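Local coordinates for periplasmic binding protein/LacI transcriptional regulator (Burkholderia graminis C4D1M, PDB 5HQJ) that binds the pentose sugar D-arabinose and probably serves as the periplasmic solute-binding component of a carbohydrate ABC transporter, at residues Q66-V74 with I90-V98; E106-D116 with S122-T130. One frame throughout, in Å; residues are numbered along the deposited sequence.

Overall arrangement
Both contacts belong to the lobe built on the parallel sheet that contains strands 87-90, 111-115 and 127-129, and their centres lie about 14 Å apart. Contact 1 joins the start of helix 71-82 to the loop leaving strand 87-90; contact 2 pairs strand 111-115 with strand 127-129. They meet where strand 87-90 runs beside strand 111-115: Ile90 O lies 3.1 Å from Tyr115 N, a probable hydrogen bond. At the C-terminal edge of the sheet, Ser91 OG is 2.8 Å from Asp116 OD2. Asp116 binds alpha-D-arabinopyranose directly, whereas Ser91, its side chain about 5 Å from the sugar, belongs to the second shell and probably helps to position that carboxylate.

Contact 1 of 2, residues Q66-V74 with I90-V98; sequences QNTQGSTQV and ISVNEPKSV
The turn before helix 71-82 faces the loop after strand 87-90, with CA atoms nearest at Thr68 and Asn93, 5.9 Å apart, and at Gly70 and Ser97, 5.5 Å apart. Gly70 is the helix N-cap; its CA lies against Ser97 CB, 4.1 Å away. Gln73, buried, has the largest part in the contact. With its chain extended beyond CG (chi2 -178°), it brings NE2 to Ser91 O, 2.9 Å away, in a bond that is close to straight and lies near the amide plane, though tilted from the carbonyl plane. Ile90 CD1 packs against the same amide, 3.5 Å from Gln73 CD. Asn93 crosses Thr68 at about a right angle, its OD1 3.7 Å from Thr68 CB, while its ND2 is held chiefly by Lys36 O. A water also accepts a weak bond from Asn93 ND2. Val74 CG2 rests on Ser97 O, 3.6 Å away. Loops of this kind, following parallel strands at the C-terminal edge of an alpha/beta sheet, border the sugar cleft in periplasmic binding proteins; here Ser91 OG bonds the ligand-binding Asp116.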
ATOM      1  N   GLN A  66      15.335  -1.832   6.722  1.00 51.16           N
ATOM      2  CA  GLN A  66      16.004  -0.522   6.712  1.00 49.58           C
ATOM      3  C   GLN A  66      15.880   0.152   5.350  1.00 57.57           C
ATOM      4  O   GLN A  66      15.995   1.381   5.236  1.00 44.03           O
ATOM      5  CB  GLN A  66      17.484  -0.656   7.068  1.00 53.68           C
ATOM      6  CG  GLN A  66      17.764  -1.534   8.270  1.00 64.37           C
ATOM      7  CD  GLN A  66      17.781  -3.008   7.918  1.00 81.66           C
ATOM      8  OE1 GLN A  66      18.719  -3.490   7.280  1.00118.66           O
ATOM      9  NE2 GLN A  66      16.738  -3.734   8.322  1.00 59.40           N
ATOM     10  N   ASN A  67      15.655  -0.665   4.322  1.00 31.87           N
ATOM     11  CA  ASN A  67      15.441  -0.178   2.969  1.00 38.70           C
ATOM     12  C   ASN A  67      14.533  -1.140   2.216  1.00 42.78           C
ATOM     13  O   ASN A  67      14.179  -2.199   2.735  1.00 45.54           O
ATOM     14  CB  ASN A  67      16.772  -0.010   2.239  1.00 50.73           C
ATOM     15  CG  ASN A  67      17.700  -1.191   2.442  1.00 59.59           C
ATOM     16  OD1 ASN A  67      17.280  -2.354   2.404  1.00 52.10           O
ATOM     17  ND2 ASN A  67      18.977  -0.898   2.659  1.00 63.65           N
ATOM     18  N   THR A  68      14.172  -0.763   0.996  1.00 44.76           N
ATOM     19  CA  THR A  68      13.134  -1.460   0.250  1.00 29.17           C
ATOM     20  C   THR A  68      13.670  -2.589  -0.642  1.00 45.08           C
ATOM     21  O   THR A  68      12.975  -3.014  -1.565  1.00 37.51           O
ATOM     22  CB  THR A  68      12.339  -0.459  -0.653  1.00 49.79           C
ATOM     23  OG1 THR A  68      13.243   0.294  -1.476  1.00 55.76           O
ATOM     24  CG2 THR A  68      11.554   0.505   0.179  1.00 36.87           C
ATOM     25  N   GLN A  69      14.872  -3.107  -0.389  1.00 57.83           N
ATOM     26  CA  GLN A  69      15.551  -3.833  -1.476  1.00 65.10           C
ATOM     27  C   GLN A  69      15.182  -5.323  -1.671  1.00 92.58           C
ATOM     28  O   GLN A  69      14.874  -5.716  -2.799  1.00107.98           O
ATOM     29  CB  GLN A  69      17.073  -3.698  -1.334  1.00 51.85           C
ATOM     30  CG  GLN A  69      17.715  -4.278  -0.107  1.00 64.86           C
ATOM     31  CD  GLN A  69      19.209  -3.974  -0.083  1.00 74.58           C
ATOM     32  OE1 GLN A  69      19.680  -3.157   0.708  1.00 85.54           O
ATOM     33  NE2 GLN A  69      19.957  -4.620  -0.972  1.00 69.52           N
ATOM     34  N   GLY A  70      15.215  -6.154  -0.631  1.00 71.44           N
ATOM     35  CA  GLY A  70      14.832  -7.556  -0.797  1.00 36.02           C
ATOM     36  C   GLY A  70      15.686  -8.505  -0.006  1.00 42.15           C
ATOM     37  O   GLY A  70      15.172  -9.324   0.760  1.00 38.17           O
ATOM     38  N   SER A  71      16.998  -8.402  -0.194  1.00 39.46           N
ATOM     39  CA  SER A  71      17.938  -9.112   0.659  1.00 42.77           C
ATOM     40  C   SER A  71      17.666  -8.797   2.126  1.00 37.18           C
ATOM     41  O   SER A  71      17.865  -9.638   3.001  1.00 47.53           O
ATOM     42  CB  SER A  71      19.381  -8.735   0.311  1.00 41.84           C
ATOM     43  OG  SER A  71      19.429  -8.054  -0.932  1.00 63.44           O
ATOM     44  N   THR A  72      17.222  -7.574   2.397  1.00 38.26           N
ATOM     45  CA  THR A  72      17.006  -7.140   3.766  1.00 37.73           C
ATOM     46  C   THR A  72      15.888  -7.947   4.443  1.00 35.70           C
ATOM     47  O   THR A  72      15.971  -8.257   5.634  1.00 41.44           O
ATOM     48  CB  THR A  72      16.630  -5.661   3.840  1.00 45.02           C
ATOM     49  OG1 THR A  72      17.519  -4.873   3.028  1.00 45.05           O
ATOM     50  CG2 THR A  72      16.684  -5.202   5.299  1.00 36.34           C
ATOM     51  N   GLN A  73      14.855  -8.289   3.680  1.00 36.63           N
ATOM     52  CA  GLN A  73      13.736  -9.054   4.240  1.00 31.50           C
ATOM     53  C   GLN A  73      14.046 -10.550   4.303  1.00 35.29           C
ATOM     54  O   GLN A  73      13.501 -11.253   5.139  1.00 34.98           O
ATOM     55  CB  GLN A  73      12.444  -8.812   3.439  1.00 30.85           C
ATOM     56  CG  GLN A  73      11.644  -7.549   3.856  1.00 27.96           C
ATOM     57  CD  GLN A  73      10.343  -7.392   3.069  1.00 26.60           C
ATOM     58  OE1 GLN A  73      10.220  -7.884   1.959  1.00 27.23           O
ATOM     59  NE2 GLN A  73       9.364  -6.713   3.659  1.00 24.78           N
ATOM     60  N   VAL A  74      14.944 -11.044   3.451  1.00 36.99           N
ATOM     61  CA  VAL A  74      15.365 -12.440   3.576  1.00 36.72           C
ATOM     62  C   VAL A  74      16.104 -12.640   4.907  1.00 37.50           C
ATOM     63  O   VAL A  74      15.836 -13.592   5.636  1.00 37.90           O
ATOM     64  CB  VAL A  74      16.260 -12.892   2.381  1.00 40.35           C
ATOM     65  CG1 VAL A  74      16.692 -14.349   2.536  1.00 44.34           C
ATOM     66  CG2 VAL A  74      15.509 -12.723   1.076  1.00 38.05           C
ATOM     67  N   ILE A  90       4.079 -10.789   6.363  1.00 21.91           N
ATOM     68  CA  ILE A  90       4.960  -9.863   5.687  1.00 24.16           C
ATOM     69  C   ILE A  90       4.261  -9.132   4.540  1.00 20.55           C
ATOM     70  O   ILE A  90       3.483  -9.706   3.777  1.00 19.98           O
ATOM     71  CB  ILE A  90       6.228 -10.605   5.171  1.00 23.34           C
ATOM     72  CG1 ILE A  90       7.169  -9.619   4.469  1.00 23.88           C
ATOM     73  CG2 ILE A  90       5.852 -11.797   4.267  1.00 25.90           C
ATOM     74  CD1 ILE A  90       8.491 -10.216   3.986  1.00 26.06           C
ATOM     75  N   SER A  91       4.528  -7.836   4.460  1.00 19.65           N
ATOM     76  CA  SER A  91       4.298  -7.051   3.250  1.00 20.52           C
ATOM     77  C   SER A  91       5.596  -6.994   2.417  1.00 26.39           C
ATOM     78  O   SER A  91       6.625  -6.485   2.890  1.00 21.81           O
ATOM     79  CB  SER A  91       3.845  -5.642   3.624  1.00 19.94           C
ATOM     80  OG  SER A  91       3.643  -4.871   2.468  1.00 18.87           O
ATOM     81  N   VAL A  92       5.545  -7.497   1.183  1.00 26.16           N
ATOM     82  CA  VAL A  92       6.750  -7.742   0.368  1.00 23.79           C
ATOM     83  C   VAL A  92       7.103  -6.608  -0.591  1.00 24.02           C
ATOM     84  O   VAL A  92       6.283  -6.153  -1.377  1.00 26.61           O
ATOM     85  CB  VAL A  92       6.565  -9.025  -0.454  1.00 26.70           C
ATOM     86  CG1 VAL A  92       7.812  -9.359  -1.216  1.00 26.80           C
ATOM     87  CG2 VAL A  92       6.200 -10.166   0.470  1.00 24.74           C
ATOM     88  N   ASN A  93       8.356  -6.165  -0.535  1.00 31.58           N
ATOM     89  CA  ASN A  93       8.791  -5.100  -1.424  1.00 27.57           C
ATOM     90  C   ASN A  93       8.948  -5.572  -2.867  1.00 28.18           C
ATOM     91  O   ASN A  93       8.528  -4.889  -3.798  1.00 31.02           O
ATOM     92  CB  ASN A  93      10.097  -4.492  -0.927  1.00 26.56           C
ATOM     93  CG  ASN A  93       9.871  -3.333   0.052  1.00 25.25           C
ATOM     94  OD1 ASN A  93       9.191  -2.342  -0.263  1.00 28.88           O
ATOM     95  ND2 ASN A  93      10.447  -3.449   1.207  1.00 26.68           N
ATOM     96  N   GLU A  94       9.522  -6.755  -3.022  1.00 30.93           N
ATOM     97  CA  GLU A  94       9.730  -7.357  -4.339  1.00 43.12           C
ATOM     98  C   GLU A  94       9.541  -8.893  -4.235  1.00 30.18           C
ATOM     99  O   GLU A  94      10.250  -9.559  -3.483  1.00 31.03           O
ATOM    100  CB  GLU A  94      11.117  -6.972  -4.867  1.00 43.22           C
ATOM    101  CG  GLU A  94      11.314  -7.178  -6.380  1.00 39.67           C
ATOM    102  CD  GLU A  94      11.386  -8.637  -6.731  1.00 41.69           C
ATOM    103  OE1 GLU A  94      10.745  -9.037  -7.727  1.00 39.82           O
ATOM    104  OE2 GLU A  94      12.070  -9.376  -5.987  1.00 37.08           O
ATOM    105  N   PRO A  95       8.562  -9.447  -4.981  1.00 32.35           N
ATOM    106  CA  PRO A  95       8.032 -10.790  -4.703  1.00 39.50           C
ATOM    107  C   PRO A  95       9.011 -11.927  -4.954  1.00 46.58           C
ATOM    108  O   PRO A  95       9.018 -12.896  -4.191  1.00 53.87           O
ATOM    109  CB  PRO A  95       6.831 -10.905  -5.661  1.00 29.09           C
ATOM    110  CG  PRO A  95       7.095  -9.951  -6.722  1.00 33.94           C
ATOM    111  CD  PRO A  95       7.861  -8.816  -6.110  1.00 30.55           C
ATOM    112  N   LYS A  96       9.823 -11.820  -6.003  1.00 53.89           N
ATOM    113  CA  LYS A  96      10.685 -12.930  -6.366  1.00 54.62           C
ATOM    114  C   LYS A  96      11.765 -13.069  -5.299  1.00 39.39           C
ATOM    115  O   LYS A  96      12.080 -14.178  -4.893  1.00 43.55           O
ATOM    116  CB  LYS A  96      11.305 -12.748  -7.770  1.00 55.18           C
ATOM    117  CG  LYS A  96      10.291 -12.762  -8.950  1.00 49.69           C
ATOM    118  CD  LYS A  96       9.682 -11.366  -9.179  1.00 73.13           C
ATOM    119  CE  LYS A  96       8.591 -11.324 -10.254  1.00 96.73           C
ATOM    120  NZ  LYS A  96       7.948  -9.971 -10.317  1.00 99.36           N
ATOM    121  N   SER A  97      12.292 -11.941  -4.814  1.00 36.79           N
ATOM    122  CA  SER A  97      13.394 -11.947  -3.864  1.00 38.35           C
ATOM    123  C   SER A  97      13.203 -12.906  -2.681  1.00 36.85           C
ATOM    124  O   SER A  97      14.143 -13.508  -2.173  1.00 38.35           O
ATOM    125  CB  SER A  97      13.602 -10.526  -3.312  1.00 53.64           C
ATOM    126  OG  SER A  97      14.006  -9.628  -4.328  1.00 69.23           O
ATOM    127  N   VAL A  98      11.969 -13.013  -2.222  1.00 39.35           N
ATOM    128  CA  VAL A  98      11.705 -13.601  -0.921  1.00 34.72           C
ATOM    129  C   VAL A  98      11.079 -15.012  -1.017  1.00 35.25           C
ATOM    130  O   VAL A  98      10.834 -15.671  -0.001  1.00 35.17           O
ATOM    131  CB  VAL A  98      10.797 -12.631  -0.126  1.00 32.39           C
ATOM    132  CG1 VAL A  98       9.373 -12.637  -0.672  1.00 31.24           C
ATOM    133  CG2 VAL A  98      10.874 -12.918   1.351  1.00 40.22           C
TER
HETATM  134  O   HOH W   1      12.979  -4.125   1.927  1.00 21.39           O

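Contact 2 of 2, residues E106-D116 with S122-T130. With 64K (alpha-D-arabinopyranose), chain B.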
ATOM      1  N   GLU A 106       8.252 -22.313   6.060  1.00 38.35           N
ATOM      2  CA  GLU A 106       7.127 -23.231   6.014  1.00 38.21           C
ATOM      3  C   GLU A 106       7.522 -24.719   6.238  1.00 40.75           C
ATOM      4  O   GLU A 106       6.758 -25.467   6.853  1.00 40.91           O
ATOM      5  CB  GLU A 106       6.437 -23.054   4.668  1.00 44.45           C
ATOM      6  CG  GLU A 106       5.059 -23.651   4.559  1.00 76.01           C
ATOM      7  CD  GLU A 106       4.541 -23.587   3.137  1.00107.84           C
ATOM      8  OE1 GLU A 106       5.195 -22.924   2.301  1.00106.52           O
ATOM      9  OE2 GLU A 106       3.492 -24.202   2.855  1.00128.08           O
ATOM     10  N   GLN A 107       8.701 -25.145   5.757  1.00 44.58           N
ATOM     11  CA  GLN A 107       9.174 -26.527   5.967  1.00 47.90           C
ATOM     12  C   GLN A 107       9.762 -26.698   7.354  1.00 57.17           C
ATOM     13  O   GLN A 107      10.238 -27.779   7.709  1.00 61.58           O
ATOM     14  CB  GLN A 107      10.252 -26.944   4.955  1.00 59.42           C
ATOM     15  CG  GLN A 107      10.131 -26.337   3.593  1.00 60.93           C
ATOM     16  CD  GLN A 107      11.290 -26.674   2.671  1.00 74.15           C
ATOM     17  OE1 GLN A 107      12.246 -27.356   3.061  1.00 74.56           O
ATOM     18  NE2 GLN A 107      11.218 -26.178   1.437  1.00 73.22           N
ATOM     19  N   SER A 108       9.788 -25.611   8.110  1.00 44.89           N
ATOM     20  CA  SER A 108      10.199 -25.653   9.502  1.00 45.92           C
ATOM     21  C   SER A 108       8.977 -25.594  10.395  1.00 44.08           C
ATOM     22  O   SER A 108       9.091 -25.500  11.617  1.00 50.41           O
ATOM     23  CB  SER A 108      11.144 -24.501   9.812  1.00 45.10           C
ATOM     24  OG  SER A 108      12.242 -24.533   8.916  1.00 46.49           O
ATOM     25  N   GLY A 109       7.802 -25.640   9.768  1.00 49.27           N
ATOM     26  CA  GLY A 109       6.538 -25.545  10.478  1.00 42.81           C
ATOM     27  C   GLY A 109       5.998 -24.136  10.704  1.00 38.96           C
ATOM     28  O   GLY A 109       4.911 -23.996  11.250  1.00 48.22           O
ATOM     29  N   ILE A 110       6.740 -23.106  10.297  1.00 37.82           N
ATOM     30  CA  ILE A 110       6.315 -21.713  10.515  1.00 35.44           C
ATOM     31  C   ILE A 110       5.181 -21.397   9.566  1.00 36.35           C
ATOM     32  O   ILE A 110       5.260 -21.709   8.361  1.00 34.00           O
ATOM     33  CB  ILE A 110       7.472 -20.695  10.301  1.00 40.68           C
ATOM     34  CG1 ILE A 110       8.631 -21.022  11.242  1.00 41.78           C
ATOM     35  CG2 ILE A 110       7.002 -19.244  10.532  1.00 32.97           C
ATOM     36  CD1 ILE A 110       9.833 -20.119  11.114  1.00 43.86           C
ATOM     37  N   LYS A 111       4.126 -20.790  10.104  1.00 31.68           N
ATOM     38  CA  LYS A 111       3.003 -20.364   9.275  1.00 33.17           C
ATOM     39  C   LYS A 111       3.337 -19.022   8.677  1.00 33.82           C
ATOM     40  O   LYS A 111       3.842 -18.137   9.376  1.00 27.90           O
ATOM     41  CB  LYS A 111       1.723 -20.276  10.084  1.00 33.36           C
ATOM     42  CG  LYS A 111       1.449 -21.495  10.918  1.00 32.75           C
ATOM     43  CD  LYS A 111       1.290 -22.730  10.045  1.00 41.34           C
ATOM     44  CE  LYS A 111       1.173 -23.986  10.872  1.00 49.86           C
ATOM     45  NZ  LYS A 111       1.742 -25.153  10.152  1.00 52.65           N
ATOM     46  N   VAL A 112       3.075 -18.880   7.382  1.00 27.88           N
ATOM     47  CA  VAL A 112       3.487 -17.690   6.673  1.00 26.93           C
ATOM     48  C   VAL A 112       2.331 -17.171   5.836  1.00 25.10           C
ATOM     49  O   VAL A 112       1.701 -17.926   5.105  1.00 29.15           O
ATOM     50  CB  VAL A 112       4.709 -17.968   5.781  1.00 28.72           C
ATOM     51  CG1 VAL A 112       5.099 -16.729   5.009  1.00 29.72           C
ATOM     52  CG2 VAL A 112       5.887 -18.449   6.639  1.00 35.58           C
ATOM     53  N   LEU A 113       2.076 -15.876   5.947  1.00 23.38           N
ATOM     54  CA  LEU A 113       1.129 -15.235   5.070  1.00 24.37           C
ATOM     55  C   LEU A 113       1.604 -13.840   4.704  1.00 22.21           C
ATOM     56  O   LEU A 113       2.536 -13.284   5.320  1.00 21.40           O
ATOM     57  CB  LEU A 113      -0.258 -15.185   5.724  1.00 23.89           C
ATOM     58  CG  LEU A 113      -0.491 -14.350   6.997  1.00 23.91           C
ATOM     59  CD1 LEU A 113      -0.655 -12.853   6.700  1.00 26.70           C
ATOM     60  CD2 LEU A 113      -1.732 -14.852   7.765  1.00 19.24           C
ATOM     61  N   THR A 114       0.971 -13.275   3.685  1.00 20.05           N
ATOM     62  CA  THR A 114       1.277 -11.906   3.279  1.00 19.90           C
ATOM     63  C   THR A 114       0.106 -10.981   3.519  1.00 22.50           C
ATOM     64  O   THR A 114      -1.032 -11.449   3.659  1.00 17.71           O
ATOM     65  CB  THR A 114       1.685 -11.856   1.807  1.00 20.28           C
ATOM     66  OG1 THR A 114       0.656 -12.438   0.992  1.00 22.78           O
ATOM     67  CG2 THR A 114       2.975 -12.630   1.623  1.00 22.39           C
ATOM     68  N   TYR A 115       0.413  -9.682   3.597  1.00 18.10           N
ATOM     69  CA  TYR A 115      -0.611  -8.625   3.730  1.00 14.87           C
ATOM     70  C   TYR A 115      -0.102  -7.411   2.952  1.00 18.46           C
ATOM     71  O   TYR A 115       1.108  -7.244   2.775  1.00 16.45           O
ATOM     72  CB  TYR A 115      -0.917  -8.303   5.221  1.00 13.84           C
ATOM     73  CG  TYR A 115       0.166  -7.514   5.893  1.00 14.27           C
ATOM     74  CD1 TYR A 115       1.329  -8.149   6.326  1.00 20.07           C
ATOM     75  CD2 TYR A 115       0.078  -6.141   6.031  1.00 13.38           C
ATOM     76  CE1 TYR A 115       2.360  -7.441   6.894  1.00 19.67           C
ATOM     77  CE2 TYR A 115       1.118  -5.410   6.603  1.00 19.70           C
ATOM     78  CZ  TYR A 115       2.255  -6.080   7.030  1.00 19.71           C
ATOM     79  OH  TYR A 115       3.304  -5.402   7.584  1.00 19.31           O
ATOM     80  N   ASP A 116      -1.046  -6.624   2.431  1.00 19.27           N
ATOM     81  CA  ASP A 116      -0.783  -5.370   1.731  1.00 13.85           C
ATOM     82  C   ASP A 116      -0.142  -5.539   0.359  1.00 16.79           C
ATOM     83  O   ASP A 116      -0.683  -5.046  -0.628  1.00 24.05           O
ATOM     84  CB  ASP A 116       0.096  -4.461   2.612  1.00 16.95           C
ATOM     85  CG  ASP A 116       0.507  -3.212   1.903  1.00 22.44           C
ATOM     86  OD1 ASP A 116      -0.374  -2.498   1.367  1.00 22.69           O
ATOM     87  OD2 ASP A 116       1.716  -2.981   1.857  1.00 18.32           O
ATOM     88  N   SER A 122       5.593 -17.590  -3.167  1.00 31.85           N
ATOM     89  CA  SER A 122       6.339 -17.907  -1.943  1.00 43.83           C
ATOM     90  C   SER A 122       5.795 -19.110  -1.163  1.00 42.91           C
ATOM     91  O   SER A 122       6.439 -19.604  -0.225  1.00 43.13           O
ATOM     92  CB  SER A 122       6.339 -16.695  -1.016  1.00 34.23           C
ATOM     93  OG  SER A 122       5.006 -16.308  -0.707  1.00 33.02           O
ATOM     94  N   GLY A 123       4.610 -19.571  -1.539  1.00 35.90           N
ATOM     95  CA  GLY A 123       3.964 -20.660  -0.828  1.00 34.30           C
ATOM     96  C   GLY A 123       3.207 -20.181   0.388  1.00 32.56           C
ATOM     97  O   GLY A 123       2.743 -20.978   1.208  1.00 30.69           O
ATOM     98  N   ARG A 124       3.084 -18.865   0.515  1.00 33.82           N
ATOM     99  CA  ARG A 124       2.360 -18.283   1.646  1.00 30.16           C
ATOM    100  C   ARG A 124       0.938 -18.840   1.651  1.00 28.45           C
ATOM    101  O   ARG A 124       0.394 -19.176   0.600  1.00 32.86           O
ATOM    102  CB  ARG A 124       2.372 -16.751   1.574  1.00 26.54           C
ATOM    103  CG  ARG A 124       1.302 -16.100   0.705  1.00 24.35           C
ATOM    104  CD  ARG A 124       1.406 -16.417  -0.795  1.00 25.62           C
ATOM    105  NE  ARG A 124       0.394 -15.643  -1.509  1.00 27.04           N
ATOM    106  CZ  ARG A 124      -0.883 -15.999  -1.651  1.00 27.09           C
ATOM    107  NH1 ARG A 124      -1.334 -17.155  -1.159  1.00 30.30           N
ATOM    108  NH2 ARG A 124      -1.721 -15.196  -2.295  1.00 27.23           N
ATOM    109  N   SER A 125       0.366 -18.952   2.842  1.00 25.33           N
ATOM    110  CA  SER A 125      -0.950 -19.562   3.026  1.00 24.58           C
ATOM    111  C   SER A 125      -2.035 -18.734   2.367  1.00 31.19           C
ATOM    112  O   SER A 125      -3.006 -19.254   1.833  1.00 29.08           O
ATOM    113  CB  SER A 125      -1.266 -19.730   4.517  1.00 24.30           C
ATOM    114  OG  SER A 125      -1.355 -18.485   5.204  1.00 24.45           O
HETATM  115  N   MSE A 126      -1.864 -17.426   2.426  1.00 24.42           N
HETATM  116  CA  MSE A 126      -2.916 -16.524   2.022  1.00 22.44           C
HETATM  117  C   MSE A 126      -2.408 -15.090   1.992  1.00 25.19           C
HETATM  118  O   MSE A 126      -1.386 -14.775   2.606  1.00 23.27           O
HETATM  119  CB  MSE A 126      -4.112 -16.636   2.968  1.00 24.28           C
HETATM  120  CG  MSE A 126      -3.818 -16.183   4.363  1.00 17.71           C
HETATM  121 SE   MSE A 126      -5.289 -16.470   5.626  1.00 34.97          SE
HETATM  122  CE  MSE A 126      -6.367 -14.899   5.183  1.00 24.41           C
ATOM    123  N   TYR A 127      -3.141 -14.260   1.250  1.00 21.21           N
ATOM    124  CA  TYR A 127      -2.938 -12.820   1.142  1.00 16.34           C
ATOM    125  C   TYR A 127      -4.109 -12.046   1.711  1.00 18.64           C
ATOM    126  O   TYR A 127      -5.277 -12.296   1.357  1.00 21.81           O
ATOM    127  CB  TYR A 127      -2.721 -12.441  -0.330  1.00 17.18           C
ATOM    128  CG  TYR A 127      -2.868 -10.950  -0.634  1.00 18.28           C
ATOM    129  CD1 TYR A 127      -1.858 -10.058  -0.337  1.00 25.04           C
ATOM    130  CD2 TYR A 127      -4.015 -10.449  -1.235  1.00 21.95           C
ATOM    131  CE1 TYR A 127      -2.003  -8.714  -0.617  1.00 16.31           C
ATOM    132  CE2 TYR A 127      -4.161  -9.114  -1.503  1.00 18.36           C
ATOM    133  CZ  TYR A 127      -3.141  -8.244  -1.201  1.00 21.42           C
ATOM    134  OH  TYR A 127      -3.273  -6.901  -1.483  1.00 19.05           O
ATOM    135  N   ILE A 128      -3.787 -11.115   2.589  1.00 16.34           N
ATOM    136  CA  ILE A 128      -4.743 -10.191   3.131  1.00 17.55           C
ATOM    137  C   ILE A 128      -4.456  -8.779   2.639  1.00 20.78           C
ATOM    138  O   ILE A 128      -3.455  -8.167   3.020  1.00 16.93           O
ATOM    139  CB  ILE A 128      -4.696 -10.196   4.668  1.00 18.15           C
ATOM    140  CG1 ILE A 128      -4.932 -11.622   5.182  1.00 17.16           C
ATOM    141  CG2 ILE A 128      -5.679  -9.187   5.265  1.00 19.22           C
ATOM    142  CD1 ILE A 128      -4.608 -11.785   6.655  1.00 20.08           C
ATOM    143  N   GLY A 129      -5.338  -8.222   1.832  1.00 18.35           N
ATOM    144  CA  GLY A 129      -5.103  -6.867   1.392  1.00 21.34           C
ATOM    145  C   GLY A 129      -6.092  -6.339   0.380  1.00 19.98           C
ATOM    146  O   GLY A 129      -7.162  -6.918   0.141  1.00 14.60           O
ATOM    147  N   THR A 130      -5.722  -5.205  -0.196  1.00 18.11           N
ATOM    148  CA  THR A 130      -6.512  -4.538  -1.216  1.00 17.91           C
ATOM    149  C   THR A 130      -6.480  -5.334  -2.509  1.00 10.43           C
ATOM    150  O   THR A 130      -5.508  -6.036  -2.809  1.00 15.47           O
ATOM    151  CB  THR A 130      -5.958  -3.112  -1.446  1.00 15.73           C
ATOM    152  OG1 THR A 130      -6.030  -2.452  -0.193  1.00 13.19           O
ATOM    153  CG2 THR A 130      -6.734  -2.366  -2.469  1.00 14.88           C
TER
HETATM  154  O2  64K B 401      -0.292  -0.228   0.062  1.00 16.25           O
HETATM  155  C2  64K B 401       0.902   0.616  -0.069  1.00 23.94           C
HETATM  156  C3  64K B 401       0.544   1.976   0.440  1.00 16.72           C
HETATM  157  O3  64K B 401      -0.254   2.625  -0.524  1.00 17.68           O
HETATM  158  C4  64K B 401       1.773   2.857   0.635  1.00 25.40           C
HETATM  159  O4  64K B 401       2.388   3.209  -0.618  1.00 27.04           O
HETATM  160  C5  64K B 401       2.771   2.145   1.432  1.00 16.43           C
HETATM  161  O5  64K B 401       3.190   0.961   0.709  1.00 16.05           O
HETATM  162  C1  64K B 401       2.027   0.032   0.739  1.00 22.94           C
HETATM  163  O1  64K B 401       2.408  -1.157   0.163  1.00 12.46           O
HETATM  164  O   HOH W   2       5.899 -20.178   2.426  1.00 42.19           O
HETATM  165  O   HOH W   3      -2.995  -3.773  -0.411  1.00 14.97           O
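Tyr127 meets strand 111-115 and the residue after it along its whole side chain, from Thr114 to Asp116. Its CG is anti to the backbone N (chi1 164°), which lays the ring along the neighbouring strand. CB sits 3.6 Å from Thr114 OG1, and CD1 keeps that oxygen at the ring edge. Further out, CE1 comes within 3.8 Å of Asp116 C, also near the ring plane, while Gly129 N lies over one face, offset toward the rim. At the tip, OH donates to Thr130 O at 2.7 Å, in the carbonyl plane and on a lone pair, fixing the ring's far end to its own segment; Tyr127 OH also comes within 3.3 Å of Asp116 O.

The two strands run parallel, their axes 22° apart. Four backbone bonds zip them together: Ser125 N to Val112 O, Thr114 N to Met126 O, Ile128 N to Thr114 O and Asp116 N to Ile128 O. Leu113 CB packs on CG of Met126, a selenomethionine here, and Leu113 CD1 meets Ile128 CD1 at 4.1 Å. The side chains of Arg124 and Thr114 cross at about a right angle, CG of Arg124 meeting Thr114 OG1, and both polar ends turn to Asp118, Arg124 through a salt bridge and Thr114 OG1 through a hydrogen bond.

Just past the strand, Asp116 grips the sugar with both oxygens: arabinopyranose O2 donates to OD1 and O1 to OD2, each at 2.6 Å. Water 3 accepts from Thr130 N and lies 2.6 Å from Asp116 O. Asp247, Arg168, Asn164, Gln267 and Gln219 also bond the ligand.

Strand 111-115 is flanked in the sheet by 87-90 and 127-129. Helix 99-106 covers Val112 and Thr114 through Met102, helix 42-56 meets Tyr115 through Phe42 and Cys45, and Gln283 of helix 269-284 packs on Met126.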